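Long-range contacts in phosphoribosylaminoimidazole carboxylase, ATPase subunit (Bacillus anthracis, PDB 3V4S), which probably catalyses the ATP-dependent carboxylation of aminoimidazole ribonucleotide with bicarbonate to N5-carboxyaminoimidazole ribonucleotide in purine biosynthesis: residues T110-T115 / K153-G158; V127-L132 / L187-P192; V191-E196 / E261-A266. All coordinates share one frame; numbering follows the deposited sequence.

Contact 1: residues T110-T115 / K153-G158. With MG (magnesium ion), chain H; ATP (adenosine-5'-triphosphate), chain F.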
loop_
_atom_site.group_PDB
_atom_site.type_symbol
_atom_site.label_atom_id
_atom_site.label_comp_id
_atom_site.label_asym_id
_atom_site.label_seq_id
_atom_site.Cartn_x
_atom_site.Cartn_y
_atom_site.Cartn_z
ATOM N N THR B 110 -6.719 -20.503 20.598
ATOM C CA THR B 110 -7.526 -19.289 20.436
ATOM C C THR B 110 -8.895 -19.555 19.803
ATOM O O THR B 110 -9.795 -18.705 19.867
ATOM C CB THR B 110 -6.796 -18.210 19.603
ATOM O OG1 THR B 110 -6.499 -18.740 18.311
ATOM C CG2 THR B 110 -5.510 -17.785 20.272
ATOM N N GLN B 111 -9.027 -20.724 19.177
ATOM C CA GLN B 111 -10.254 -21.189 18.526
ATOM C C GLN B 111 -11.358 -21.645 19.456
ATOM O O GLN B 111 -12.497 -21.816 19.027
ATOM C CB GLN B 111 -9.933 -22.419 17.693
ATOM C CG GLN B 111 -9.746 -22.163 16.225
ATOM C CD GLN B 111 -9.509 -23.460 15.473
ATOM O OE1 GLN B 111 -9.358 -24.533 16.076
ATOM N NE2 GLN B 111 -9.459 -23.367 14.152
ATOM N N ASN B 112 -11.002 -21.934 20.702
ATOM C CA ASN B 112 -11.968 -22.419 21.680
ATOM C C ASN B 112 -11.941 -21.493 22.889
ATOM O O ASN B 112 -10.886 -21.297 23.491
ATOM C CB ASN B 112 -11.671 -23.874 22.050
ATOM C CG ASN B 112 -12.597 -24.405 23.130
ATOM O OD1 ASN B 112 -12.823 -23.756 24.157
ATOM N ND2 ASN B 112 -13.132 -25.594 22.910
ATOM N N ARG B 113 -13.090 -20.912 23.224
ATOM C CA ARG B 113 -13.156 -19.863 24.243
ATOM C C ARG B 113 -12.712 -20.349 25.611
ATOM O O ARG B 113 -12.099 -19.593 26.370
ATOM C CB ARG B 113 -14.553 -19.272 24.355
ATOM C CG ARG B 113 -15.036 -18.520 23.133
ATOM C CD ARG B 113 -16.291 -17.742 23.490
ATOM N NE ARG B 113 -16.929 -17.156 22.313
ATOM C CZ ARG B 113 -16.575 -15.993 21.772
ATOM N NH1 ARG B 113 -15.590 -15.273 22.311
ATOM N NH2 ARG B 113 -17.212 -15.544 20.696
ATOM N N PHE B 114 -13.026 -21.608 25.922
ATOM C CA PHE B 114 -12.616 -22.208 27.189
ATOM C C PHE B 114 -11.099 -22.359 27.263
ATOM O O PHE B 114 -10.485 -21.932 28.248
ATOM C CB PHE B 114 -13.313 -23.563 27.403
ATOM C CG PHE B 114 -13.035 -24.195 28.749
ATOM C CD1 PHE B 114 -13.636 -23.701 29.907
ATOM C CD2 PHE B 114 -12.194 -25.301 28.850
ATOM C CE1 PHE B 114 -13.390 -24.290 31.143
ATOM C CE2 PHE B 114 -11.946 -25.898 30.085
ATOM C CZ PHE B 114 -12.550 -25.394 31.228
ATOM N N THR B 115 -10.496 -22.957 26.234
ATOM C CA THR B 115 -9.036 -23.167 26.224
ATOM C C THR B 115 -8.284 -21.833 26.097
ATOM O O THR B 115 -7.177 -21.673 26.632
ATOM C CB THR B 115 -8.587 -24.189 25.157
ATOM O OG1 THR B 115 -8.865 -23.685 23.852
ATOM C CG2 THR B 115 -9.341 -25.499 25.322
ATOM N N LYS B 153 -21.709 -17.589 25.770
ATOM C CA LYS B 153 -21.047 -17.593 24.458
ATOM C C LYS B 153 -20.717 -19.029 24.088
ATOM O O LYS B 153 -20.172 -19.758 24.917
ATOM C CB LYS B 153 -19.702 -16.833 24.531
ATOM C CG LYS B 153 -19.743 -15.401 25.061
ATOM C CD LYS B 153 -18.359 -14.751 24.953
ATOM C CE LYS B 153 -18.459 -13.271 25.314
ATOM N NZ LYS B 153 -17.138 -12.582 25.305
ATOM N N THR B 154 -20.985 -19.420 22.840
ATOM C CA THR B 154 -20.517 -20.716 22.331
ATOM C C THR B 154 -19.005 -20.763 22.364
ATOM O O THR B 154 -18.347 -19.764 22.044
ATOM C CB THR B 154 -20.991 -20.988 20.886
ATOM O OG1 THR B 154 -20.395 -20.033 19.989
ATOM C CG2 THR B 154 -22.496 -20.896 20.797
ATOM N N THR B 155 -18.442 -21.910 22.742
ATOM C CA THR B 155 -16.979 -22.017 22.841
ATOM C C THR B 155 -16.281 -22.015 21.475
ATOM O O THR B 155 -15.107 -21.640 21.381
ATOM C CB THR B 155 -16.521 -23.248 23.636
ATOM O OG1 THR B 155 -17.125 -24.422 23.090
ATOM C CG2 THR B 155 -16.871 -23.100 25.141
ATOM N N THR B 156 -16.992 -22.427 20.429
ATOM C CA THR B 156 -16.430 -22.407 19.080
ATOM C C THR B 156 -17.385 -21.767 18.058
ATOM O O THR B 156 -18.591 -21.639 18.311
ATOM C CB THR B 156 -16.024 -23.818 18.590
ATOM O OG1 THR B 156 -17.176 -24.671 18.577
ATOM C CG2 THR B 156 -14.919 -24.431 19.490
ATOM N N GLY B 157 -16.827 -21.351 16.916
ATOM C CA GLY B 157 -17.618 -20.890 15.769
ATOM C C GLY B 157 -18.247 -19.512 15.862
ATOM O O GLY B 157 -18.874 -19.049 14.904
ATOM N N GLY B 158 -18.106 -18.857 17.012
ATOM C CA GLY B 158 -18.722 -17.544 17.228
ATOM C C GLY B 158 -17.986 -16.418 16.511
ATOM O O GLY B 158 -16.754 -16.383 16.489
HETATM MG MG MG H . -10.280 -16.405 19.925
HETATM P PG ATP F . -15.800 -11.190 16.832
HETATM O O1G ATP F . -14.774 -10.176 17.274
HETATM O O2G ATP F . -16.638 -10.791 15.635
HETATM O O3G ATP F . -15.257 -12.590 16.747
HETATM P PB ATP F . -17.405 -12.469 18.885
HETATM O O1B ATP F . -18.545 -13.068 18.111
HETATM O O2B ATP F . -16.296 -13.342 19.379
HETATM O O3B ATP F . -16.853 -11.163 18.080
HETATM P PA ATP F . -17.168 -11.181 21.439
HETATM O O1A ATP F . -15.956 -10.471 20.879
HETATM O O2A ATP F . -16.998 -12.168 22.566
HETATM O O3A ATP F . -18.033 -11.841 20.236
HETATM O "O5'" ATP F . -18.217 -10.069 21.904
HETATM C "C5'" ATP F . -18.699 -9.117 20.959
HETATM C "C4'" ATP F . -18.971 -7.847 21.750
HETATM O "O4'" ATP F . -19.924 -8.113 22.799
HETATM C "C3'" ATP F . -17.728 -7.331 22.469
HETATM O "O3'" ATP F . -16.824 -6.582 21.636
HETATM C "C2'" ATP F . -18.347 -6.555 23.623
HETATM O "O2'" ATP F . -18.747 -5.246 23.209
HETATM C "C1'" ATP F . -19.587 -7.380 23.984
HETATM N N9 ATP F . -19.221 -8.301 25.093
HETATM C C8 ATP F . -18.794 -9.580 24.971
HETATM N N7 ATP F . -18.511 -10.113 26.187
HETATM C C5 ATP F . -18.773 -9.173 27.121
HETATM C C6 ATP F . -18.708 -9.066 28.600
HETATM N N6 ATP F . -18.303 -10.104 29.372
HETATM N N1 ATP F . -19.074 -7.888 29.167
HETATM C C2 ATP F . -19.489 -6.829 28.440
HETATM N N3 ATP F . -19.566 -6.859 27.100
HETATM C C4 ATP F . -19.236 -7.977 26.393
HETATM O O HOH W 1 -14.205 -21.593 16.604
HETATM O O HOH W 2 -19.560 -17.302 20.493
HETATM O O HOH W 3 -12.317 -16.371 20.836
HETATM O O HOH W 4 -10.974 -16.034 17.929
#

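Contact 2: residues V127-L132 / L187-P192. With ATP (adenosine-5'-triphosphate), chain F.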
loop_
_atom_site.group_PDB
_atom_site.type_symbol
_atom_site.label_atom_id
_atom_site.label_comp_id
_atom_site.label_asym_id
_atom_site.label_seq_id
_atom_site.Cartn_x
_atom_site.Cartn_y
_atom_site.Cartn_z
ATOM N N VAL B 127 -9.294 -11.982 33.174
ATOM C CA VAL B 127 -10.430 -12.316 32.299
ATOM C C VAL B 127 -11.717 -12.154 33.100
ATOM O O VAL B 127 -11.678 -12.134 34.341
ATOM C CB VAL B 127 -10.376 -13.771 31.774
ATOM C CG1 VAL B 127 -9.210 -13.961 30.829
ATOM C CG2 VAL B 127 -10.319 -14.783 32.926
ATOM N N ALA B 128 -12.848 -12.037 32.404
ATOM C CA ALA B 128 -14.135 -12.115 33.058
ATOM C C ALA B 128 -14.273 -13.527 33.658
ATOM O O ALA B 128 -13.881 -14.515 33.018
ATOM C CB ALA B 128 -15.257 -11.822 32.078
ATOM N N THR B 129 -14.789 -13.613 34.885
ATOM C CA THR B 129 -15.028 -14.916 35.551
ATOM C C THR B 129 -16.006 -15.722 34.706
ATOM O O THR B 129 -17.020 -15.197 34.265
ATOM C CB THR B 129 -15.595 -14.744 36.980
ATOM O OG1 THR B 129 -14.886 -13.690 37.638
ATOM C CG2 THR B 129 -15.424 -16.041 37.806
ATOM N N TYR B 130 -15.692 -16.994 34.500
ATOM C CA TYR B 130 -16.417 -17.831 33.551
ATOM C C TYR B 130 -16.563 -19.267 34.047
ATOM O O TYR B 130 -15.791 -19.732 34.903
ATOM C CB TYR B 130 -15.667 -17.844 32.220
ATOM C CG TYR B 130 -14.342 -18.543 32.328
ATOM C CD1 TYR B 130 -13.241 -17.899 32.893
ATOM C CD2 TYR B 130 -14.187 -19.849 31.874
ATOM C CE1 TYR B 130 -12.025 -18.547 33.014
ATOM C CE2 TYR B 130 -12.972 -20.505 31.985
ATOM C CZ TYR B 130 -11.899 -19.844 32.549
ATOM O OH TYR B 130 -10.700 -20.488 32.660
ATOM N N ARG B 131 -17.543 -19.966 33.481
ATOM C CA ARG B 131 -17.778 -21.394 33.764
ATOM C C ARG B 131 -18.114 -22.101 32.457
ATOM O O ARG B 131 -18.821 -21.522 31.617
ATOM C CB ARG B 131 -18.983 -21.541 34.704
ATOM C CG ARG B 131 -18.820 -20.952 36.102
ATOM C CD ARG B 131 -17.687 -21.636 36.868
ATOM N NE ARG B 131 -17.653 -21.191 38.266
ATOM C CZ ARG B 131 -16.895 -20.201 38.747
ATOM N NH1 ARG B 131 -16.059 -19.519 37.954
ATOM N NH2 ARG B 131 -16.967 -19.897 40.045
ATOM N N LEU B 132 -17.645 -23.339 32.289
ATOM C CA LEU B 132 -18.035 -24.145 31.133
ATOM C C LEU B 132 -19.483 -24.621 31.279
ATOM O O LEU B 132 -19.882 -25.037 32.357
ATOM C CB LEU B 132 -17.101 -25.352 30.948
ATOM C CG LEU B 132 -17.366 -26.313 29.773
ATOM C CD1 LEU B 132 -17.119 -25.630 28.437
ATOM C CD2 LEU B 132 -16.483 -27.553 29.879
ATOM N N LEU B 187 -20.375 -19.480 30.285
ATOM C CA LEU B 187 -20.996 -18.312 30.860
ATOM C C LEU B 187 -19.905 -17.486 31.536
ATOM O O LEU B 187 -19.065 -18.025 32.252
ATOM C CB LEU B 187 -22.088 -18.684 31.856
ATOM C CG LEU B 187 -22.918 -17.498 32.384
ATOM C CD1 LEU B 187 -23.875 -17.005 31.312
ATOM C CD2 LEU B 187 -23.692 -17.887 33.649
ATOM N N GLU B 188 -19.909 -16.180 31.278
ATOM C CA GLU B 188 -18.956 -15.290 31.921
ATOM C C GLU B 188 -19.639 -14.032 32.430
ATOM O O GLU B 188 -20.650 -13.579 31.869
ATOM C CB GLU B 188 -17.801 -14.943 30.972
ATOM C CG GLU B 188 -18.215 -14.094 29.778
ATOM C CD GLU B 188 -17.040 -13.726 28.873
ATOM O OE1 GLU B 188 -16.065 -14.504 28.771
ATOM O OE2 GLU B 188 -17.127 -12.661 28.244
ATOM N N LYS B 189 -19.086 -13.476 33.504
ATOM C CA LYS B 189 -19.591 -12.223 34.061
ATOM C C LYS B 189 -19.536 -11.085 33.045
ATOM O O LYS B 189 -18.598 -10.997 32.237
ATOM C CB LYS B 189 -18.801 -11.841 35.308
ATOM C CG LYS B 189 -19.146 -12.695 36.514
ATOM C CD LYS B 189 -18.396 -12.238 37.756
ATOM C CE LYS B 189 -18.719 -13.128 38.954
ATOM N NZ LYS B 189 -17.842 -12.810 40.120
ATOM N N TRP B 190 -20.568 -10.252 33.069
ATOM C CA TRP B 190 -20.581 -8.985 32.359
ATOM C C TRP B 190 -19.500 -8.081 32.904
ATOM O O TRP B 190 -19.290 -8.007 34.121
ATOM C CB TRP B 190 -21.933 -8.334 32.532
ATOM C CG TRP B 190 -22.076 -7.013 31.828
ATOM C CD1 TRP B 190 -21.899 -5.740 32.364
ATOM C CD2 TRP B 190 -22.442 -6.790 30.425
ATOM N NE1 TRP B 190 -22.122 -4.773 31.411
ATOM C CE2 TRP B 190 -22.453 -5.337 30.227
ATOM C CE3 TRP B 190 -22.746 -7.616 29.354
ATOM C CZ2 TRP B 190 -22.761 -4.765 29.004
ATOM C CZ3 TRP B 190 -23.052 -7.030 28.125
ATOM C CH2 TRP B 190 -23.060 -5.638 27.955
ATOM N N VAL B 191 -18.776 -7.417 32.009
ATOM C CA VAL B 191 -17.749 -6.465 32.418
ATOM C C VAL B 191 -18.266 -5.065 32.089
ATOM O O VAL B 191 -18.545 -4.764 30.925
ATOM C CB VAL B 191 -16.391 -6.747 31.745
ATOM C CG1 VAL B 191 -15.358 -5.713 32.172
ATOM C CG2 VAL B 191 -15.904 -8.146 32.088
ATOM N N PRO B 192 -18.436 -4.208 33.119
ATOM C CA PRO B 192 -18.969 -2.878 32.850
ATOM C C PRO B 192 -17.867 -1.898 32.410
ATOM O O PRO B 192 -17.661 -0.881 33.053
ATOM C CB PRO B 192 -19.579 -2.473 34.207
ATOM C CG PRO B 192 -18.755 -3.208 35.230
ATOM C CD PRO B 192 -18.109 -4.397 34.548
HETATM P PG ATP F . -15.800 -11.190 16.832
HETATM O O1G ATP F . -14.774 -10.176 17.274
HETATM O O2G ATP F . -16.638 -10.791 15.635
HETATM O O3G ATP F . -15.257 -12.590 16.747
HETATM P PB ATP F . -17.405 -12.469 18.885
HETATM O O1B ATP F . -18.545 -13.068 18.111
HETATM O O2B ATP F . -16.296 -13.342 19.379
HETATM O O3B ATP F . -16.853 -11.163 18.080
HETATM P PA ATP F . -17.168 -11.181 21.439
HETATM O O1A ATP F . -15.956 -10.471 20.879
HETATM O O2A ATP F . -16.998 -12.168 22.566
HETATM O O3A ATP F . -18.033 -11.841 20.236
HETATM O "O5'" ATP F . -18.217 -10.069 21.904
HETATM C "C5'" ATP F . -18.699 -9.117 20.959
HETATM C "C4'" ATP F . -18.971 -7.847 21.750
HETATM O "O4'" ATP F . -19.924 -8.113 22.799
HETATM C "C3'" ATP F . -17.728 -7.331 22.469
HETATM O "O3'" ATP F . -16.824 -6.582 21.636
HETATM C "C2'" ATP F . -18.347 -6.555 23.623
HETATM O "O2'" ATP F . -18.747 -5.246 23.209
HETATM C "C1'" ATP F . -19.587 -7.380 23.984
HETATM N N9 ATP F . -19.221 -8.301 25.093
HETATM C C8 ATP F . -18.794 -9.580 24.971
HETATM N N7 ATP F . -18.511 -10.113 26.187
HETATM C C5 ATP F . -18.773 -9.173 27.121
HETATM C C6 ATP F . -18.708 -9.066 28.600
HETATM N N6 ATP F . -18.303 -10.104 29.372
HETATM N N1 ATP F . -19.074 -7.888 29.167
HETATM C C2 ATP F . -19.489 -6.829 28.440
HETATM N N3 ATP F . -19.566 -6.859 27.100
HETATM C C4 ATP F . -19.236 -7.977 26.393
#

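Contact 3: residues V191-E196 / E261-A266. With MG (magnesium ion), chain G; ATP (adenosine-5'-triphosphate), chain F.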
loop_
_atom_site.group_PDB
_atom_site.type_symbol
_atom_site.label_atom_id
_atom_site.label_comp_id
_atom_site.label_asym_id
_atom_site.label_seq_id
_atom_site.Cartn_x
_atom_site.Cartn_y
_atom_site.Cartn_z
ATOM N N VAL B 191 -18.776 -7.417 32.009
ATOM C CA VAL B 191 -17.749 -6.465 32.418
ATOM C C VAL B 191 -18.266 -5.065 32.089
ATOM O O VAL B 191 -18.545 -4.764 30.925
ATOM C CB VAL B 191 -16.391 -6.747 31.745
ATOM C CG1 VAL B 191 -15.358 -5.713 32.172
ATOM C CG2 VAL B 191 -15.904 -8.146 32.088
ATOM N N PRO B 192 -18.436 -4.208 33.119
ATOM C CA PRO B 192 -18.969 -2.878 32.850
ATOM C C PRO B 192 -17.867 -1.898 32.410
ATOM O O PRO B 192 -17.661 -0.881 33.053
ATOM C CB PRO B 192 -19.579 -2.473 34.207
ATOM C CG PRO B 192 -18.755 -3.208 35.230
ATOM C CD PRO B 192 -18.109 -4.397 34.548
ATOM N N PHE B 193 -17.186 -2.206 31.308
ATOM C CA PHE B 193 -16.057 -1.412 30.811
ATOM C C PHE B 193 -16.419 0.029 30.416
ATOM O O PHE B 193 -17.578 0.337 30.122
ATOM C CB PHE B 193 -15.386 -2.126 29.630
ATOM C CG PHE B 193 -16.309 -2.390 28.463
ATOM C CD1 PHE B 193 -16.845 -3.660 28.256
ATOM C CD2 PHE B 193 -16.646 -1.374 27.568
ATOM C CE1 PHE B 193 -17.680 -3.911 27.175
ATOM C CE2 PHE B 193 -17.489 -1.616 26.497
ATOM C CZ PHE B 193 -18.005 -2.894 26.298
ATOM N N GLU B 194 -15.421 0.908 30.401
ATOM C CA GLU B 194 -15.640 2.276 29.956
ATOM C C GLU B 194 -15.432 2.315 28.438
ATOM O O GLU B 194 -16.178 2.972 27.712
ATOM C CB GLU B 194 -14.669 3.224 30.666
ATOM C CG GLU B 194 -15.307 4.520 31.144
ATOM C CD GLU B 194 -14.296 5.638 31.409
ATOM O OE1 GLU B 194 -13.211 5.377 31.988
ATOM O OE2 GLU B 194 -14.592 6.798 31.037
ATOM N N LYS B 195 -14.412 1.597 27.976
ATOM C CA LYS B 195 -14.081 1.485 26.550
ATOM C C LYS B 195 -13.551 0.089 26.228
ATOM O O LYS B 195 -13.007 -0.599 27.103
ATOM C CB LYS B 195 -13.033 2.542 26.158
ATOM C CG LYS B 195 -13.591 3.951 26.034
ATOM C CD LYS B 195 -12.487 4.995 26.054
ATOM C CE LYS B 195 -13.062 6.397 26.110
ATOM N NZ LYS B 195 -14.002 6.641 24.978
ATOM N N GLU B 196 -13.742 -0.330 24.975
ATOM C CA GLU B 196 -13.091 -1.524 24.431
ATOM C C GLU B 196 -11.871 -1.082 23.647
ATOM O O GLU B 196 -11.936 -0.118 22.889
ATOM C CB GLU B 196 -14.003 -2.248 23.448
ATOM C CG GLU B 196 -15.310 -2.726 24.026
ATOM C CD GLU B 196 -15.991 -3.688 23.089
ATOM O OE1 GLU B 196 -17.066 -3.327 22.570
ATOM O OE2 GLU B 196 -15.434 -4.782 22.859
ATOM N N GLU B 261 -8.133 -8.322 22.055
ATOM C CA GLU B 261 -9.266 -7.468 22.406
ATOM C C GLU B 261 -9.385 -7.355 23.924
ATOM O O GLU B 261 -9.289 -8.364 24.637
ATOM C CB GLU B 261 -10.579 -8.045 21.880
ATOM C CG GLU B 261 -10.691 -8.157 20.374
ATOM C CD GLU B 261 -12.071 -8.635 19.941
ATOM O OE1 GLU B 261 -13.013 -8.732 20.778
ATOM O OE2 GLU B 261 -12.232 -8.924 18.757
ATOM N N MET B 262 -9.673 -6.141 24.393
ATOM C CA MET B 262 -9.633 -5.804 25.814
ATOM C C MET B 262 -10.802 -4.950 26.254
ATOM O O MET B 262 -11.416 -4.229 25.447
ATOM C CB MET B 262 -8.336 -5.064 26.132
ATOM C CG MET B 262 -7.092 -5.914 25.995
ATOM S SD MET B 262 -5.655 -4.832 26.013
ATOM C CE MET B 262 -4.324 -5.996 25.805
ATOM N N PHE B 263 -11.116 -5.049 27.541
ATOM C CA PHE B 263 -12.138 -4.222 28.145
ATOM C C PHE B 263 -11.445 -3.329 29.158
ATOM O O PHE B 263 -10.709 -3.826 30.009
ATOM C CB PHE B 263 -13.199 -5.073 28.855
ATOM C CG PHE B 263 -14.037 -5.936 27.934
ATOM C CD1 PHE B 263 -14.482 -7.183 28.359
ATOM C CD2 PHE B 263 -14.399 -5.502 26.658
ATOM C CE1 PHE B 263 -15.264 -7.987 27.528
ATOM C CE2 PHE B 263 -15.177 -6.303 25.825
ATOM C CZ PHE B 263 -15.610 -7.548 26.266
ATOM N N ALA B 264 -11.663 -2.019 29.066
ATOM C CA ALA B 264 -11.040 -1.105 30.019
ATOM C C ALA B 264 -12.081 -0.521 30.975
ATOM O O ALA B 264 -13.040 0.116 30.549
ATOM C CB ALA B 264 -10.255 -0.023 29.296
ATOM N N THR B 265 -11.910 -0.788 32.270
ATOM C CA THR B 265 -12.891 -0.347 33.274
ATOM C C THR B 265 -12.547 1.041 33.848
ATOM O O THR B 265 -11.402 1.483 33.765
ATOM C CB THR B 265 -13.127 -1.408 34.383
ATOM O OG1 THR B 265 -11.897 -2.064 34.706
ATOM C CG2 THR B 265 -14.123 -2.469 33.906
ATOM N N ALA B 266 -13.552 1.727 34.403
ATOM C CA ALA B 266 -13.403 3.121 34.873
ATOM C C ALA B 266 -12.270 3.310 35.889
ATOM O O ALA B 266 -11.776 4.423 36.075
ATOM C CB ALA B 266 -14.721 3.644 35.437
HETATM MG MG MG G . -14.640 -9.708 19.470
HETATM P PG ATP F . -15.800 -11.190 16.832
HETATM O O1G ATP F . -14.774 -10.176 17.274
HETATM O O2G ATP F . -16.638 -10.791 15.635
HETATM O O3G ATP F . -15.257 -12.590 16.747
HETATM P PB ATP F . -17.405 -12.469 18.885
HETATM O O1B ATP F . -18.545 -13.068 18.111
HETATM O O2B ATP F . -16.296 -13.342 19.379
HETATM O O3B ATP F . -16.853 -11.163 18.080
HETATM P PA ATP F . -17.168 -11.181 21.439
HETATM O O1A ATP F . -15.956 -10.471 20.879
HETATM O O2A ATP F . -16.998 -12.168 22.566
HETATM O O3A ATP F . -18.033 -11.841 20.236
HETATM O "O5'" ATP F . -18.217 -10.069 21.904
HETATM C "C5'" ATP F . -18.699 -9.117 20.959
HETATM C "C4'" ATP F . -18.971 -7.847 21.750
HETATM O "O4'" ATP F . -19.924 -8.113 22.799
HETATM C "C3'" ATP F . -17.728 -7.331 22.469
HETATM O "O3'" ATP F . -16.824 -6.582 21.636
HETATM C "C2'" ATP F . -18.347 -6.555 23.623
HETATM O "O2'" ATP F . -18.747 -5.246 23.209
HETATM C "C1'" ATP F . -19.587 -7.380 23.984
HETATM N N9 ATP F . -19.221 -8.301 25.093
HETATM C C8 ATP F . -18.794 -9.580 24.971
HETATM N N7 ATP F . -18.511 -10.113 26.187
HETATM C C5 ATP F . -18.773 -9.173 27.121
HETATM C C6 ATP F . -18.708 -9.066 28.600
HETATM N N6 ATP F . -18.303 -10.104 29.372
HETATM N N1 ATP F . -19.074 -7.888 29.167
HETATM C C2 ATP F . -19.489 -6.829 28.440
HETATM N N3 ATP F . -19.566 -6.859 27.100
HETATM C C4 ATP F . -19.236 -7.977 26.393
HETATM O O HOH W 5 -16.097 1.177 33.894
HETATM O O HOH W 6 -12.876 -5.733 23.201
HETATM O O HOH W 7 -15.581 -7.993 19.275
#

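Contact 1: residues T110-T115 / K153-G158
Arg-113 and Lys-153 run almost perpendicular to each other beside the phosphates of ATP, one from the first turn of helix 113-123, the other from the end of strand 150-154, a basic pair in the nucleotide site of an ATP-grasp fold. The arginine leaves the helix with CG anti to its own carbonyl carbon (chi1 -65°) and runs extended to NE, long enough to reach across the strand end. Its guanidinium carries CD of Lys-153 over one face, away from the middle, while two acceptors lie near its plane at the edge: NE gives a bent bond to Thr-154 O (3.0 Å, 132°), and NH2 a nearly straight one to ATP O2B (2.7 Å). NH1 forms a salt bridge with Glu-274, so the group's rotation is fixed by partners on each nitrogen. The two cations, 4.3 Å apart between Arg-113 NH1 and Lys-153 NZ, both turn to the phosphates, whose negative charge they probably share in balancing. Lys-153 is extended beyond CG, and its NZ donates hydrogen bonds to ATP O2A and ATP N7.

Beside this pair, Asn-112 OD1 lies 3.8 Å from Thr-155 CB. Asparagine suits this N-cap, because its short amide turns OD1 back to accept from Thr-115 N (3.2 Å) and, weakly, from Phe-114 N. Gly-158 passes close to the guanidinium, where having no side chain spares it a tight approach to Arg-113 NH2. The helix start is tied to the loop after the strand by the hydrogen bond from Arg-113 N to Thr-155 O, 2.8 Å.

Contact 2: residues V127-L132 / L187-P192
Tyr-130 and Glu-188 face each other as a non-hydrogen-bonded antiparallel pair, their CA atoms 3.9 Å apart, and beside them Arg-131 and Leu-187 form a hydrogen-bonded pair. Backbone bonds join the strands: Arg-131 and Leu-187 exchange N-H and carbonyl, and Lys-189 N reaches Thr-129 O at 2.8 Å. Two of these carbonyl oxygens also receive CA-H contacts, Thr-129 O from Glu-188 CA and Leu-187 O from Tyr-130 CA.

Van der Waals contacts come next. The methyl of Ala-128 touches both Lys-189 O and Val-191 CG2 (3.7 Å from the latter), a place that asks for a short side chain. On one face of the sheet CB of Tyr-130 meets CB of Glu-188 before the ring swings away, its OH bonding to Glu-121. Lys-189 runs alongside Thr-129, its aliphatic CD passing the threonine OG1 at 3.8 Å.

Polar and charged contacts gather on Glu-188. With CG between the backbone N and the carbonyl carbon (chi1 67°) and the chain extended beyond, its carboxylate reaches the adenine: OE2 accepts from ATP N6 (3.0 Å, 168°). Lys-117 pairs with OE1 and Lys-153 with OE2, which would probably stabilise the negative charge.

Ligand contacts continue along the segment. Lys-189 O takes a second bond from ATP N6, Val-191 N gives a straight one to ATP N1 (2.9 Å), and the indole of Trp-190 covers ATP C2 with one face. Such backbone recognition of N6 and N1 is characteristic of the adenine pocket of the ATP-grasp fold, at the segment linking its two antiparallel sheets.

Contact 3: residues V191-E196 / E261-A266
Phe-193 CG sits between its backbone N and carbonyl carbon (chi1 59°), whereas Phe-263 CG stands anti to its carbonyl carbon, and these choices bring the two phenyl rings side by side. Their planes are nearly parallel, 15° apart, with centroids separated by 4.7 Å, but the rings are displaced so that little more than their rims meet: CD1 of Phe-193 lies over one face of Phe-263, 3.5 Å from its CD2. A flat apolar ring suits both places, since it can pack against its neighbour and still bring its rim to the nucleotide. CE1 of Phe-193 approaches ATP N3, which lies at the edge of its ring, and CZ of Phe-263 comes 3.7 Å from ATP C4. Val-191 CB packs against Phe-263 CD1.

Glu-196 runs beside Phe-263, extended beyond CG, with carboxylate and ring planes 58° apart. Its OE2 lies in the ring plane at the edge, 3.3 Å from Phe-263 CE2. The two oxygens share the ribose: OE1 accepts from ATP O2' at 2.6 Å and OE2 from O3', while His-219 also bonds to OE1. Two residues before Phe-263, Glu-261 OE1 binds magnesium at 2.3 Å; ATP O1G and O1A, a water and Glu-274 are the other ligands, so the ion bridges acids and phosphates.

The strands are joined by Ala-264 N to Lys-195 O (2.8 Å), and Ala-264 O receives both Glu-194 N and Lys-195 N, the latter at 3.3 Å. Two residues facing one make a classic beta bulge, just after the inverse gamma turn centred on Pro-192. An acid on the ribose hydroxyls, phenylalanines beside the adenine and an acidic magnesium ligand are consistent with the ATP-grasp nucleotide site, here built on strands 195-203 and 256-264.

From the N terminus, contact 1 brings the start of helix 113-123 to the end of strand 150-154, closing a loop of 37 residues. Contact 2 opens inside that loop, at 127-132, and closes beyond it at 187-192, so the two cross; they meet through the Lys-153 to Glu-188 salt bridge and through Phe-114 against Tyr-130 and Leu-132. Both reach the four-stranded antiparallel sheet. Contact 3 starts where contact 2 ends, sharing Val-191 and Pro-192, and closes 64 residues later within the larger antiparallel sheet. It follows contact 1 in series without touching it. The shared segment thus passes between the sheets, and all three contacts border ATP.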